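Local coordinates for protein type-2 restriction enzyme AgeI (Thalassobius gelatinovorus, PDB 5DWA) that cuts double-stranded DNA after the first A of the sequence 5'-ACCGGT-3', as a type II restriction endonuclease of the PD-(D/E)XK class, at residues F51-A54 with T55-P59. Numbering follows the deposited sequence.
Sequences FVMA and TEVCP
T55 reaches back one turn to F51 in the last turns of alpha-helix 43-57, just before C58 leaves helical geometry, and its hydroxyl folds back toward the carbonyl four residues earlier. The T55 side chain forks at CB, which lies 3.5 Å from F51 O. The hydroxyl branch sits between the backbone N and the carbonyl carbon (chi1 51°), which turns OG1 back to the preceding turn: it lies 2.9 Å from F51 O and 3.0 Å from V52 O. F51 O takes the backbone N-H of T55 in the i to i+4 bond of the helix. The methyl branch, CG2, goes to the ring of F51 instead, resting over one face as a CH-pi contact, displaced toward the rim, with CE1 nearest at 3.6 Å. A valine in place of T55 would probably cost F51 O the hydroxyl beside it and, if it kept the same torsion, press a methyl against that carbonyl. Beyond this pair, F51 meets W67 edge-to-face and also the ring of F262, while T55 touches L66, so this side of the helix is buried against helix 63-78 and a nearby loop. Another side of the helix carries M53 and V57. M53 is bent at chi2 (-93°), and its SD and CE both lie against V57 CG2, CE the nearer at 3.6 Å. M53 O accepts the V57 N-H and a weak second bond from E56 N. At the helix end, C58 N still donates to A54 O at 2.8 Å.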
# COMPACT_ATOMS: atom_id res chain seq x y z
N PHE A 51 6.33 22.31 -6.47
CA PHE A 51 7.51 21.52 -6.76
C PHE A 51 8.22 22.02 -8.02
O PHE A 51 9.45 22.11 -8.06
CB PHE A 51 7.15 20.04 -6.90
CG PHE A 51 8.34 19.14 -7.13
CD1 PHE A 51 9.39 19.12 -6.21
CD2 PHE A 51 8.40 18.30 -8.23
CE1 PHE A 51 10.48 18.29 -6.41
CE2 PHE A 51 9.49 17.47 -8.44
CZ PHE A 51 10.53 17.45 -7.52
N VAL A 52 7.44 22.33 -9.04
CA VAL A 52 8.00 22.87 -10.28
C VAL A 52 8.69 24.21 -9.99
O VAL A 52 9.79 24.47 -10.48
CB VAL A 52 6.92 23.04 -11.35
CG1 VAL A 52 7.46 23.76 -12.57
CG2 VAL A 52 6.36 21.68 -11.75
N MET A 53 8.04 25.02 -9.17
CA MET A 53 8.61 26.29 -8.74
C MET A 53 9.88 26.08 -7.93
O MET A 53 10.91 26.71 -8.20
CB MET A 53 7.58 27.09 -7.93
CG MET A 53 8.06 28.46 -7.45
SD MET A 53 8.76 28.35 -5.80
CE MET A 53 9.00 30.10 -5.45
N ALA A 54 9.83 25.18 -6.95
CA ALA A 54 10.97 24.99 -6.06
C ALA A 54 12.21 24.48 -6.79
O ALA A 54 13.33 24.87 -6.46
CB ALA A 54 10.61 24.03 -4.92
N THR A 55 12.01 23.60 -7.76
CA THR A 55 13.14 23.07 -8.51
C THR A 55 13.72 24.10 -9.47
O THR A 55 14.87 23.98 -9.89
CB THR A 55 12.75 21.80 -9.30
OG1 THR A 55 11.57 22.05 -10.07
CG2 THR A 55 12.49 20.65 -8.33
N GLU A 56 12.93 25.10 -9.82
CA GLU A 56 13.44 26.18 -10.65
C GLU A 56 14.16 27.22 -9.79
O GLU A 56 15.17 27.79 -10.21
CB GLU A 56 12.32 26.80 -11.48
CG GLU A 56 11.88 25.87 -12.62
CD GLU A 56 10.70 26.40 -13.40
OE1 GLU A 56 10.23 27.52 -13.11
OE2 GLU A 56 10.23 25.69 -14.32
N VAL A 57 13.69 27.43 -8.56
CA VAL A 57 14.38 28.31 -7.62
C VAL A 57 15.70 27.70 -7.18
O VAL A 57 16.71 28.39 -7.02
CB VAL A 57 13.52 28.60 -6.36
CG1 VAL A 57 14.33 29.34 -5.30
CG2 VAL A 57 12.28 29.37 -6.74
N CYS A 58 15.69 26.38 -6.98
CA CYS A 58 16.87 25.66 -6.52
C CYS A 58 17.24 24.53 -7.47
O CYS A 58 17.06 23.35 -7.15
CB CYS A 58 16.63 25.11 -5.11
SG CYS A 58 16.28 26.40 -3.89
N PRO A 59 17.77 24.88 -8.64
CA PRO A 59 18.02 23.86 -9.67
C PRO A 59 19.15 22.88 -9.33
O PRO A 59 19.22 21.82 -9.95
CB PRO A 59 18.38 24.69 -10.90
CG PRO A 59 18.91 25.98 -10.35
CD PRO A 59 18.16 26.23 -9.08